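Long-range contacts in periplasmic His/Glu/Gln/Arg/opine family-binding protein (Silicibacter pomeroyi, PDB 3I6V), which binds lysine in the crystal and is probably the periplasmic solute-binding component of an amino-acid ABC transporter: residues 53-57 with 68-72; 6-12 with 45-51; 16-20 with 29-33; 60-65 with 182-186. All coordinates share one frame; numbering follows the deposited sequence.

Contact 1 (53-57 with 68-72). With LYS (lysine), chain B.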
loop_
_atom_site.group_PDB
_atom_site.type_symbol
_atom_site.label_atom_id
_atom_site.label_comp_id
_atom_site.label_asym_id
_atom_site.label_seq_id
_atom_site.Cartn_x
_atom_site.Cartn_y
_atom_site.Cartn_z
ATOM N N TRP A 53 -8.695 2.278 -5.784
ATOM C CA TRP A 53 -8.544 2.293 -4.330
ATOM C C TRP A 53 -9.821 2.701 -3.602
ATOM O O TRP A 53 -10.218 2.029 -2.649
ATOM C CB TRP A 53 -7.371 3.189 -3.930
ATOM C CG TRP A 53 -7.170 3.211 -2.437
ATOM C CD1 TRP A 53 -7.636 4.157 -1.570
ATOM C CD2 TRP A 53 -6.536 2.201 -1.638
ATOM N NE1 TRP A 53 -7.292 3.824 -0.278
ATOM C CE2 TRP A 53 -6.611 2.631 -0.293
ATOM C CE3 TRP A 53 -5.867 0.990 -1.937
ATOM C CZ2 TRP A 53 -6.054 1.894 0.763
ATOM C CZ3 TRP A 53 -5.305 0.254 -0.889
ATOM C CH2 TRP A 53 -5.396 0.711 0.444
ATOM N N ASP A 54 -10.490 3.762 -4.074
ATOM C CA ASP A 54 -11.708 4.294 -3.423
ATOM C C ASP A 54 -12.774 3.234 -3.177
ATOM O O ASP A 54 -13.472 3.249 -2.148
ATOM C CB ASP A 54 -12.344 5.426 -4.253
ATOM C CG ASP A 54 -11.440 6.660 -4.360
ATOM O OD1 ASP A 54 -10.365 6.664 -3.722
ATOM O OD2 ASP A 54 -11.790 7.635 -5.099
ATOM N N SER A 55 -12.885 2.286 -4.092
ATOM C CA SER A 55 -13.951 1.310 -3.975
ATOM C C SER A 55 -13.402 -0.127 -3.753
ATOM O O SER A 55 -14.146 -1.077 -3.897
ATOM C CB SER A 55 -14.815 1.370 -5.265
ATOM O OG SER A 55 -14.001 1.048 -6.400
ATOM N N ILE A 56 -12.117 -0.284 -3.406
ATOM C CA ILE A 56 -11.509 -1.625 -3.353
ATOM C C ILE A 56 -12.104 -2.490 -2.226
ATOM O O ILE A 56 -12.235 -3.714 -2.377
ATOM C CB ILE A 56 -9.948 -1.564 -3.310
ATOM C CG1 ILE A 56 -9.340 -2.874 -3.800
ATOM C CG2 ILE A 56 -9.419 -1.076 -1.901
ATOM C CD1 ILE A 56 -7.871 -2.715 -4.286
ATOM N N ILE A 57 -12.492 -1.861 -1.120
ATOM C CA ILE A 57 -13.139 -2.599 -0.047
ATOM C C ILE A 57 -14.597 -2.959 -0.411
ATOM O O ILE A 57 -14.945 -4.126 -0.355
ATOM C CB ILE A 57 -12.991 -1.927 1.335
ATOM C CG1 ILE A 57 -11.536 -2.052 1.830
ATOM C CG2 ILE A 57 -13.954 -2.581 2.359
ATOM C CD1 ILE A 57 -11.289 -1.425 3.263
ATOM N N ILE A 68 -7.866 -8.597 -1.253
ATOM C CA ILE A 68 -7.202 -7.317 -1.530
ATOM C C ILE A 68 -5.729 -7.483 -1.201
ATOM O O ILE A 68 -5.404 -7.847 -0.077
ATOM C CB ILE A 68 -7.807 -6.170 -0.702
ATOM C CG1 ILE A 68 -9.260 -5.935 -1.121
ATOM C CG2 ILE A 68 -6.980 -4.872 -0.863
ATOM C CD1 ILE A 68 -9.996 -4.954 -0.178
ATOM N N ILE A 69 -4.852 -7.288 -2.190
ATOM C CA ILE A 69 -3.423 -7.299 -1.945
ATOM C C ILE A 69 -2.907 -6.031 -2.649
ATOM O O ILE A 69 -2.690 -6.015 -3.870
ATOM C CB ILE A 69 -2.761 -8.624 -2.416
ATOM C CG1 ILE A 69 -1.262 -8.662 -2.079
ATOM C CG2 ILE A 69 -3.068 -8.931 -3.927
ATOM C CD1 ILE A 69 -0.594 -10.040 -2.431
ATOM N N ALA A 70 -2.812 -4.943 -1.887
ATOM C CA ALA A 70 -2.772 -3.598 -2.472
ATOM C C ALA A 70 -2.166 -2.612 -1.482
ATOM O O ALA A 70 -2.691 -1.509 -1.290
ATOM C CB ALA A 70 -4.222 -3.140 -2.878
ATOM N N GLY A 71 -1.072 -3.015 -0.840
ATOM C CA GLY A 71 -0.376 -2.170 0.155
ATOM C C GLY A 71 -1.269 -1.645 1.279
ATOM O O GLY A 71 -1.029 -0.558 1.792
ATOM N N MET A 72 -2.281 -2.425 1.665
ATOM C CA MET A 72 -3.322 -1.972 2.625
ATOM C C MET A 72 -2.860 -2.313 4.048
ATOM O O MET A 72 -2.661 -3.486 4.343
ATOM C CB MET A 72 -4.659 -2.687 2.363
ATOM C CG MET A 72 -5.878 -2.202 3.274
ATOM S SD MET A 72 -7.473 -2.926 2.849
ATOM C CE MET A 72 -7.924 -1.811 1.543
HETATM N N LYS B . -0.833 1.597 3.839
HETATM C CA LYS B . -1.693 2.825 3.780
HETATM C C LYS B . -3.135 2.494 4.092
HETATM O O LYS B . -3.464 1.303 4.192
HETATM C CB LYS B . -1.591 3.491 2.385
HETATM C CG LYS B . -2.185 2.679 1.234
HETATM C CD LYS B . -1.948 3.425 -0.124
HETATM C CE LYS B . -2.604 2.693 -1.352
HETATM N NZ LYS B . -2.236 3.426 -2.668
HETATM O OXT LYS B . -3.996 3.411 4.225
#
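The backbones of 53-57 and 68-72 stay apart and share no hydrogen bond: W53 CA is 8.5 Å from A70 CA, and I56 CA is 7.4 Å from I68 CA. In this family 3 solute-binding protein, the contact joins the start of helix 56-61 to the loop after strand 67-68 and forms one wall of the lysine pocket. One face of the W53 indole takes CE of the bound lysine, with CZ3 3.7 Å from that atom. I56 CG2 lies over the opposite face, toward the rim. W53 CG stands anti to the backbone N (chi1 -179°), which carries the six-membered ring to A70 and M72. W53 NE1 is hydrogen-bonded to A114 O. Replacing W53 with alanine would probably leave the aliphatic chain of the ligand without its flat support and A114 O without its indole donor. Beyond the ring, I56 CD1 rests on A70 CB at 3.9 Å. The I68 CD1 methyl meets a carbonyl, I56 O, at 3.4 Å. G71 O accepts a hydrogen bond from the ligand N at 3.0 Å. The M72 chain bends at chi3 (-84°), and its CE sits among W53 CH2, I56 CG2 and I57 CG1, 3.6 Å from the last.

Contact 2 (6-12 with 45-51). With LYS (lysine), chain B.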
loop_
_atom_site.group_PDB
_atom_site.type_symbol
_atom_site.label_atom_id
_atom_site.label_comp_id
_atom_site.label_asym_id
_atom_site.label_seq_id
_atom_site.Cartn_x
_atom_site.Cartn_y
_atom_site.Cartn_z
ATOM N N THR A 6 -10.496 -21.001 -8.572
ATOM C CA THR A 6 -9.702 -19.823 -9.011
ATOM C C THR A 6 -9.968 -18.687 -8.049
ATOM O O THR A 6 -11.130 -18.309 -7.818
ATOM C CB THR A 6 -10.094 -19.348 -10.429
ATOM O OG1 THR A 6 -10.104 -20.470 -11.313
ATOM C CG2 THR A 6 -9.101 -18.325 -10.977
ATOM N N VAL A 7 -8.901 -18.120 -7.505
ATOM C CA VAL A 7 -9.040 -16.977 -6.609
ATOM C C VAL A 7 -8.780 -15.689 -7.387
ATOM O O VAL A 7 -7.756 -15.539 -8.054
ATOM C CB VAL A 7 -8.128 -17.079 -5.357
ATOM C CG1 VAL A 7 -6.668 -17.156 -5.743
ATOM C CG2 VAL A 7 -8.373 -15.898 -4.406
ATOM N N ARG A 8 -9.720 -14.764 -7.310
ATOM C CA ARG A 8 -9.553 -13.477 -7.955
ATOM C C ARG A 8 -8.809 -12.528 -6.980
ATOM O O ARG A 8 -9.329 -12.194 -5.899
ATOM C CB ARG A 8 -10.920 -12.960 -8.379
ATOM C CG ARG A 8 -11.516 -13.743 -9.620
ATOM C CD ARG A 8 -12.991 -13.378 -9.780
ATOM N NE ARG A 8 -13.625 -13.637 -8.479
ATOM C CZ ARG A 8 -14.803 -13.166 -8.076
ATOM N NH1 ARG A 8 -15.231 -13.457 -6.851
ATOM N NH2 ARG A 8 -15.546 -12.411 -8.886
ATOM N N MET A 9 -7.570 -12.192 -7.327
ATOM C CA MET A 9 -6.714 -11.333 -6.509
ATOM C C MET A 9 -6.935 -9.882 -6.926
ATOM O O MET A 9 -6.624 -9.517 -8.068
ATOM C CB MET A 9 -5.235 -11.741 -6.667
ATOM C CG MET A 9 -4.990 -13.244 -6.358
ATOM S SD MET A 9 -4.883 -13.720 -4.596
ATOM C CE MET A 9 -3.320 -13.050 -4.214
ATOM N N GLY A 10 -7.501 -9.072 -6.029
ATOM C CA GLY A 10 -7.773 -7.663 -6.309
ATOM C C GLY A 10 -6.625 -6.745 -5.875
ATOM O O GLY A 10 -6.119 -6.850 -4.748
ATOM N N THR A 11 -6.229 -5.828 -6.764
ATOM C CA THR A 11 -5.205 -4.855 -6.476
ATOM C C THR A 11 -5.546 -3.523 -7.138
ATOM O O THR A 11 -6.454 -3.456 -8.012
ATOM C CB THR A 11 -3.782 -5.364 -6.844
ATOM O OG1 THR A 11 -2.802 -4.532 -6.205
ATOM C CG2 THR A 11 -3.529 -5.400 -8.376
ATOM N N GLU A 12 -4.842 -2.468 -6.701
ATOM C CA GLU A 12 -5.090 -1.126 -7.192
ATOM C C GLU A 12 -4.457 -0.912 -8.592
ATOM O O GLU A 12 -5.035 -0.237 -9.418
ATOM C CB GLU A 12 -4.517 -0.091 -6.222
ATOM C CG GLU A 12 -4.871 1.344 -6.549
ATOM C CD GLU A 12 -4.260 2.379 -5.566
ATOM O OE1 GLU A 12 -3.408 2.026 -4.710
ATOM O OE2 GLU A 12 -4.626 3.563 -5.674
ATOM N N THR A 45 -5.115 -21.490 -8.037
ATOM C CA THR A 45 -4.775 -20.793 -9.275
ATOM C C THR A 45 -5.374 -19.393 -9.167
ATOM O O THR A 45 -6.473 -19.202 -8.622
ATOM C CB THR A 45 -5.334 -21.521 -10.504
ATOM O OG1 THR A 45 -6.747 -21.648 -10.332
ATOM C CG2 THR A 45 -4.732 -22.920 -10.623
ATOM N N CYS A 46 -4.656 -18.399 -9.647
ATOM C CA CYS A 46 -5.187 -17.073 -9.509
ATOM C C CYS A 46 -5.338 -16.289 -10.794
ATOM O O CYS A 46 -4.714 -16.584 -11.809
ATOM C CB CYS A 46 -4.403 -16.281 -8.481
ATOM S SG CYS A 46 -2.754 -15.846 -8.957
ATOM N N GLU A 47 -6.192 -15.285 -10.704
ATOM C CA GLU A 47 -6.456 -14.371 -11.770
ATOM C C GLU A 47 -6.414 -12.978 -11.115
ATOM O O GLU A 47 -6.924 -12.778 -10.005
ATOM C CB GLU A 47 -7.826 -14.728 -12.346
ATOM C CG GLU A 47 -8.670 -13.591 -12.838
ATOM C CD GLU A 47 -10.091 -14.036 -13.190
ATOM O OE1 GLU A 47 -10.296 -15.255 -13.383
ATOM O OE2 GLU A 47 -11.007 -13.163 -13.252
ATOM N N TRP A 48 -5.769 -12.035 -11.770
ATOM C CA TRP A 48 -5.588 -10.699 -11.211
ATOM C C TRP A 48 -6.670 -9.740 -11.657
ATOM O O TRP A 48 -7.042 -9.727 -12.839
ATOM C CB TRP A 48 -4.208 -10.178 -11.562
ATOM C CG TRP A 48 -3.186 -10.879 -10.789
ATOM C CD1 TRP A 48 -2.508 -12.019 -11.148
ATOM C CD2 TRP A 48 -2.742 -10.535 -9.483
ATOM N NE1 TRP A 48 -1.641 -12.389 -10.138
ATOM C CE2 TRP A 48 -1.771 -11.497 -9.100
ATOM C CE3 TRP A 48 -3.066 -9.510 -8.597
ATOM C CZ2 TRP A 48 -1.108 -11.447 -7.872
ATOM C CZ3 TRP A 48 -2.395 -9.452 -7.379
ATOM C CH2 TRP A 48 -1.435 -10.422 -7.025
ATOM N N VAL A 49 -7.186 -8.948 -10.716
ATOM C CA VAL A 49 -8.260 -7.979 -11.001
ATOM C C VAL A 49 -7.810 -6.607 -10.509
ATOM O O VAL A 49 -7.301 -6.484 -9.383
ATOM C CB VAL A 49 -9.630 -8.372 -10.370
ATOM C CG1 VAL A 49 -10.764 -7.381 -10.789
ATOM C CG2 VAL A 49 -10.017 -9.798 -10.786
ATOM N N LYS A 50 -7.957 -5.591 -11.368
ATOM C CA LYS A 50 -7.576 -4.228 -11.034
ATOM C C LYS A 50 -8.801 -3.520 -10.525
ATOM O O LYS A 50 -9.853 -3.633 -11.117
ATOM C CB LYS A 50 -7.027 -3.506 -12.280
ATOM C CG LYS A 50 -6.760 -2.015 -12.094
ATOM C CD LYS A 50 -6.347 -1.391 -13.451
ATOM C CE LYS A 50 -6.579 0.132 -13.464
ATOM N NZ LYS A 50 -5.356 0.857 -13.073
ATOM N N ASN A 51 -8.686 -2.785 -9.422
ATOM C CA ASN A 51 -9.823 -2.021 -8.934
ATOM C C ASN A 51 -9.318 -0.721 -8.329
ATOM O O ASN A 51 -8.278 -0.740 -7.680
ATOM C CB ASN A 51 -10.605 -2.837 -7.862
ATOM C CG ASN A 51 -11.982 -2.278 -7.604
ATOM O OD1 ASN A 51 -12.958 -2.769 -8.149
ATOM N ND2 ASN A 51 -12.071 -1.230 -6.811
HETATM N N LYS B . -0.833 1.597 3.839
HETATM C CA LYS B . -1.693 2.825 3.780
HETATM C C LYS B . -3.135 2.494 4.092
HETATM O O LYS B . -3.464 1.303 4.192
HETATM C CB LYS B . -1.591 3.491 2.385
HETATM C CG LYS B . -2.185 2.679 1.234
HETATM C CD LYS B . -1.948 3.425 -0.124
HETATM C CE LYS B . -2.604 2.693 -1.352
HETATM N NZ LYS B . -2.236 3.426 -2.668
HETATM O OXT LYS B . -3.996 3.411 4.225
#
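V7 to T11 pair with C46 to K50 through backbone hydrogen bonds in parallel register. Six bonds alternate between the strands, from V7 N to T45 O through to N51 N to T11 O, the last 2.7 Å long. CA-H...O contacts run beside these bonds, as from G10 CA to V49 O at 3.3 Å. This is the edge of the three-stranded parallel sheet in one lobe of the binding protein, with strand 7-11 in its centre. Apolar packing lies on the face of V7, M9, C46 and W48. M9 CB sits over the W48 six-membered ring, 3.7 Å from its centroid, in a CH-pi contact. M9 CG stands anti to its carbonyl carbon (chi1 -55°), which brings it to C46 CB at 3.8 Å. W48 NE1 is hydrogen-bonded to D36 OD1. On the other face, R8 and E47 run side by side without a salt bridge; R8 pairs instead with D66. At the strand's end E12 extends into the pocket. Its OE1 accepts a hydrogen bond from NZ of the bound lysine at 2.7 Å, and OE2 takes one from Q112. A glutamine in place of E12 would probably leave the ligand ammonium without its carboxylate mate.

Contact 3 (16-20 with 29-33)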
loop_
_atom_site.group_PDB
_atom_site.type_symbol
_atom_site.label_atom_id
_atom_site.label_comp_id
_atom_site.label_asym_id
_atom_site.label_seq_id
_atom_site.Cartn_x
_atom_site.Cartn_y
_atom_site.Cartn_z
ATOM N N PRO A 16 3.228 1.894 -7.269
ATOM C CA PRO A 16 4.555 1.272 -7.346
ATOM C C PRO A 16 5.411 1.599 -6.101
ATOM O O PRO A 16 5.292 2.683 -5.507
ATOM C CB PRO A 16 5.169 1.889 -8.642
ATOM C CG PRO A 16 4.449 3.192 -8.809
ATOM C CD PRO A 16 3.037 2.950 -8.290
ATOM N N PRO A 17 6.266 0.676 -5.679
ATOM C CA PRO A 17 6.578 -0.593 -6.251
ATOM C C PRO A 17 5.712 -1.753 -5.698
ATOM O O PRO A 17 5.957 -2.904 -6.070
ATOM C CB PRO A 17 8.057 -0.771 -5.856
ATOM C CG PRO A 17 8.184 -0.071 -4.572
ATOM C CD PRO A 17 7.113 0.969 -4.510
ATOM N N TYR A 18 4.734 -1.460 -4.829
ATOM C CA TYR A 18 3.843 -2.519 -4.322
ATOM C C TYR A 18 3.080 -3.207 -5.456
ATOM O O TYR A 18 3.119 -4.436 -5.602
ATOM C CB TYR A 18 2.798 -1.922 -3.353
ATOM C CG TYR A 18 3.385 -1.274 -2.134
ATOM C CD1 TYR A 18 3.726 0.084 -2.141
ATOM C CD2 TYR A 18 3.589 -2.012 -0.961
ATOM C CE1 TYR A 18 4.275 0.715 -0.989
ATOM C CE2 TYR A 18 4.133 -1.402 0.217
ATOM C CZ TYR A 18 4.455 -0.045 0.189
ATOM O OH TYR A 18 4.974 0.564 1.317
ATOM N N ASN A 19 2.350 -2.400 -6.222
ATOM C CA ASN A 19 1.571 -2.882 -7.351
ATOM C C ASN A 19 1.450 -1.810 -8.468
ATOM O O ASN A 19 1.446 -0.597 -8.200
ATOM C CB ASN A 19 0.181 -3.362 -6.905
ATOM C CG ASN A 19 -0.659 -2.252 -6.295
ATOM O OD1 ASN A 19 -1.310 -1.472 -7.023
ATOM N ND2 ASN A 19 -0.676 -2.179 -4.958
ATOM N N PHE A 20 1.373 -2.265 -9.717
ATOM C CA PHE A 20 1.208 -1.332 -10.860
ATOM C C PHE A 20 0.816 -2.124 -12.108
ATOM O O PHE A 20 0.937 -3.347 -12.106
ATOM C CB PHE A 20 2.452 -0.417 -11.061
ATOM C CG PHE A 20 3.731 -1.148 -11.399
ATOM C CD1 PHE A 20 4.567 -1.617 -10.398
ATOM C CD2 PHE A 20 4.134 -1.307 -12.734
ATOM C CE1 PHE A 20 5.754 -2.295 -10.708
ATOM C CE2 PHE A 20 5.323 -1.959 -13.066
ATOM C CZ PHE A 20 6.142 -2.466 -12.058
ATOM N N GLY A 29 4.787 -5.761 -9.964
ATOM C CA GLY A 29 5.177 -5.209 -8.674
ATOM C C GLY A 29 5.448 -6.278 -7.632
ATOM O O GLY A 29 5.333 -7.468 -7.885
ATOM N N PHE A 30 5.836 -5.832 -6.447
ATOM C CA PHE A 30 6.085 -6.719 -5.309
ATOM C C PHE A 30 4.941 -7.707 -5.082
ATOM O O PHE A 30 5.150 -8.916 -4.920
ATOM C CB PHE A 30 6.320 -5.879 -4.040
ATOM C CG PHE A 30 6.414 -6.704 -2.790
ATOM C CD1 PHE A 30 7.559 -7.461 -2.530
ATOM C CD2 PHE A 30 5.356 -6.729 -1.882
ATOM C CE1 PHE A 30 7.660 -8.228 -1.368
ATOM C CE2 PHE A 30 5.432 -7.499 -0.707
ATOM C CZ PHE A 30 6.571 -8.250 -0.447
ATOM N N GLU A 31 3.738 -7.167 -5.089
ATOM C CA GLU A 31 2.544 -7.917 -4.790
ATOM C C GLU A 31 2.121 -8.879 -5.872
ATOM O O GLU A 31 1.448 -9.865 -5.575
ATOM C CB GLU A 31 1.400 -6.956 -4.401
ATOM C CG GLU A 31 1.740 -6.333 -3.036
ATOM C CD GLU A 31 0.810 -5.213 -2.611
ATOM O OE1 GLU A 31 0.307 -4.469 -3.488
ATOM O OE2 GLU A 31 0.597 -5.082 -1.376
ATOM N N ARG A 32 2.503 -8.613 -7.124
ATOM C CA ARG A 32 2.279 -9.595 -8.188
ATOM C C ARG A 32 3.119 -10.818 -7.876
ATOM O O ARG A 32 2.624 -11.937 -7.912
ATOM C CB ARG A 32 2.721 -9.070 -9.584
ATOM C CG ARG A 32 2.691 -10.164 -10.681
ATOM C CD ARG A 32 1.231 -10.577 -10.866
ATOM N NE ARG A 32 0.970 -11.734 -11.734
ATOM C CZ ARG A 32 0.501 -11.644 -12.980
ATOM N NH1 ARG A 32 0.309 -10.444 -13.540
ATOM N NH2 ARG A 32 0.237 -12.753 -13.677
ATOM N N GLU A 33 4.403 -10.599 -7.631
ATOM C CA GLU A 33 5.297 -11.714 -7.348
ATOM C C GLU A 33 4.882 -12.441 -6.064
ATOM O O GLU A 33 4.879 -13.687 -5.989
ATOM C CB GLU A 33 6.726 -11.219 -7.204
ATOM C CG GLU A 33 7.720 -12.359 -7.240
ATOM C CD GLU A 33 9.152 -11.933 -6.996
ATOM O OE1 GLU A 33 9.510 -10.762 -7.255
ATOM O OE2 GLU A 33 9.927 -12.792 -6.546
#
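The N19 amide and the E31 carboxylate lie almost in one plane, 6° apart. N19 ND2 donates to E31 OE1 at 2.9 Å, and the oxygen is approached nearly along its own C-O bond. N19 CG sits between the backbone N and the carbonyl carbon (chi1 62°), which turns the amide across to E31. E31 comes from the helix side, its chain extended beyond CG. It passes alongside the Y18 backbone, with CB 3.3 Å from Y18 O. Its second oxygen, OE2, is held by Y88 OH and G71 N, so the carboxylate is gripped at both ends. This also ties it to the loop that binds the ligand. The Y18 ring leads away from this pair, stacks on Y15, and its hydroxyl is hydrogen-bonded to D152.

G29 is the N-cap of helix 30-42. The first N-H groups of the helix donate to carbonyls of 16-20. F30 N donates to P17 O at 3.0 Å and E31 N to Y18 O at 2.8 Å. Y18 and N19 both face Y15, a classic beta bulge. A CB at G29 would probably run into Y18 O and N19 CA. The F20 ring comes up to the same glycine, CE1 lying 3.6 Å from G29 CA.

Contact 4 (60-65 with 182-186). With NA (sodium ion), chain C.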
loop_
_atom_site.group_PDB
_atom_site.type_symbol
_atom_site.label_atom_id
_atom_site.label_comp_id
_atom_site.label_asym_id
_atom_site.label_seq_id
_atom_site.Cartn_x
_atom_site.Cartn_y
_atom_site.Cartn_z
ATOM N N LEU A 60 -14.698 -5.794 -2.942
ATOM C CA LEU A 60 -14.401 -7.099 -2.347
ATOM C C LEU A 60 -15.660 -7.627 -1.678
ATOM O O LEU A 60 -16.038 -8.790 -1.870
ATOM C CB LEU A 60 -13.282 -6.992 -1.274
ATOM C CG LEU A 60 -13.127 -8.201 -0.325
ATOM C CD1 LEU A 60 -12.543 -9.391 -1.077
ATOM C CD2 LEU A 60 -12.206 -7.877 0.859
ATOM N N VAL A 61 -16.290 -6.780 -0.868
ATOM C CA VAL A 61 -17.498 -7.200 -0.121
ATOM C C VAL A 61 -18.627 -7.665 -1.077
ATOM O O VAL A 61 -19.318 -8.622 -0.770
ATOM C CB VAL A 61 -17.969 -6.076 0.870
ATOM C CG1 VAL A 61 -19.342 -6.395 1.501
ATOM C CG2 VAL A 61 -16.903 -5.873 1.981
ATOM N N SER A 62 -18.769 -7.022 -2.249
ATOM C CA SER A 62 -19.835 -7.348 -3.206
ATOM C C SER A 62 -19.487 -8.552 -4.076
ATOM O O SER A 62 -20.300 -8.988 -4.900
ATOM C CB SER A 62 -20.164 -6.141 -4.103
ATOM O OG SER A 62 -20.451 -4.996 -3.324
ATOM N N GLY A 63 -18.262 -9.070 -3.920
ATOM C CA GLY A 63 -17.880 -10.280 -4.616
ATOM C C GLY A 63 -17.264 -10.106 -5.994
ATOM O O GLY A 63 -17.196 -11.078 -6.732
ATOM N N ASN A 64 -16.780 -8.902 -6.333
ATOM C CA ASN A 64 -16.052 -8.690 -7.599
ATOM C C ASN A 64 -14.723 -9.427 -7.700
ATOM O O ASN A 64 -14.235 -9.708 -8.809
ATOM C CB ASN A 64 -15.792 -7.207 -7.871
ATOM C CG ASN A 64 -17.069 -6.405 -8.098
ATOM O OD1 ASN A 64 -18.167 -6.836 -7.760
ATOM N ND2 ASN A 64 -16.908 -5.199 -8.645
ATOM N N TYR A 65 -14.110 -9.705 -6.546
ATOM C CA TYR A 65 -12.880 -10.478 -6.468
ATOM C C TYR A 65 -12.832 -11.018 -5.036
ATOM O O TYR A 65 -13.763 -10.764 -4.252
ATOM C CB TYR A 65 -11.619 -9.633 -6.795
ATOM C CG TYR A 65 -11.745 -8.215 -6.322
ATOM C CD1 TYR A 65 -12.335 -7.246 -7.140
ATOM C CD2 TYR A 65 -11.326 -7.837 -5.033
ATOM C CE1 TYR A 65 -12.501 -5.929 -6.705
ATOM C CE2 TYR A 65 -11.483 -6.494 -4.581
ATOM C CZ TYR A 65 -12.071 -5.560 -5.421
ATOM O OH TYR A 65 -12.261 -4.256 -5.037
ATOM N N MET A 182 -3.195 -8.896 3.625
ATOM C CA MET A 182 -4.235 -9.131 2.605
ATOM C C MET A 182 -5.572 -9.032 3.267
ATOM O O MET A 182 -5.762 -9.550 4.402
ATOM C CB MET A 182 -4.135 -10.552 1.978
ATOM C CG MET A 182 -2.843 -10.855 1.189
ATOM S SD MET A 182 -2.660 -12.585 0.553
ATOM C CE MET A 182 -4.324 -12.728 -0.090
ATOM N N GLY A 183 -6.514 -8.437 2.555
ATOM C CA GLY A 183 -7.879 -8.318 3.034
ATOM C C GLY A 183 -8.756 -9.353 2.344
ATOM O O GLY A 183 -8.573 -9.647 1.165
ATOM N N LEU A 184 -9.687 -9.940 3.088
ATOM C CA LEU A 184 -10.669 -10.875 2.536
ATOM C C LEU A 184 -12.017 -10.650 3.185
ATOM O O LEU A 184 -12.090 -10.032 4.254
ATOM C CB LEU A 184 -10.275 -12.329 2.822
ATOM C CG LEU A 184 -8.985 -12.798 2.135
ATOM C CD1 LEU A 184 -7.824 -12.642 3.116
ATOM C CD2 LEU A 184 -9.163 -14.255 1.731
ATOM N N ARG A 185 -13.071 -11.216 2.594
ATOM C CA ARG A 185 -14.397 -11.084 3.196
ATOM C C ARG A 185 -14.384 -11.810 4.540
ATOM O O ARG A 185 -13.658 -12.804 4.711
ATOM C CB ARG A 185 -15.511 -11.684 2.317
ATOM C CG ARG A 185 -15.882 -10.842 1.039
ATOM C CD ARG A 185 -16.970 -11.603 0.198
ATOM N NE ARG A 185 -16.397 -12.812 -0.436
ATOM C CZ ARG A 185 -15.641 -12.785 -1.540
ATOM N NH1 ARG A 185 -15.372 -11.619 -2.144
ATOM N NH2 ARG A 185 -15.142 -13.915 -2.035
ATOM N N GLU A 186 -15.196 -11.325 5.477
ATOM C CA GLU A 186 -15.270 -11.959 6.812
ATOM C C GLU A 186 -15.872 -13.364 6.791
ATOM O O GLU A 186 -15.703 -14.114 7.747
ATOM C CB GLU A 186 -16.039 -11.059 7.790
ATOM C CG GLU A 186 -15.293 -9.711 7.964
ATOM C CD GLU A 186 -16.049 -8.685 8.806
ATOM O OE1 GLU A 186 -17.304 -8.610 8.766
ATOM O OE2 GLU A 186 -15.358 -7.924 9.493
HETATM NA NA NA C . -13.205 -8.004 10.531
#
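A Schellman motif closes helix 56-61 at G63, and R185, from 182-186, reaches into this turn. R185 runs across L60 to the turn and puts one guanidinium nitrogen between two backbone carbonyls. R185 NH1 donates to L60 O at 2.9 Å and to Y65 O at 2.8 Å. Both acceptors lie at the edge of the guanidinium, within a few degrees of its plane. The N-H...O angles are 151° and 154°, so neither bond is quite straight. The R185 chain bends at chi3 (-70°), which swings the planar end back over the turn. L60 O has a second donor, G63 N at 3.0 Å, and the two donors come from opposite faces of its carbonyl plane. G63 CA also lies close to R185 NH1.

L60 packs against the strand backbone and the arginine chain. Its CD2 lies 3.6 Å from L184 C, and L60 CG is 4.1 Å from R185 CG. Y65 O faces the arginine, while Y65 OH is hydrogen-bonded to I56 O. The next residue after R185, E186, turns from the helix and binds the sodium ion through OE2 at 2.4 Å. D79 O, I82 O and D83 OD1 also bind this ion.

R185 NH2 makes salt bridges to D66 and D188. The guanidinium charge is probably offset by D66, which R8 shares, and by D188, while NH1 serves carbonyls at the helix end. That end is the negative pole of the helix dipole, so the positive charge there is likely to be favourable.

From the N terminus, strand 7-11 comes first. Contact 2 closes the loop from it to strand 46-50, and contact 3 is nested inside that loop, joining strand 19-21 to the start of helix 30-42. After contact 2 closes, the chain enters helix 56-61. Contact 1 runs from the start of this helix to 68-72, and contact 4 from its end to 182-186, so the two cross. Contact 4 spans the longest stretch of chain, bringing strand 180-184 back to the same lobe. Neighbouring contacts touch: G10 and T11 bond to I69, E31 to G71, and I68 to G183. Contacts 1 and 2 both touch the lysine. Contacts 3 and 4 do not touch.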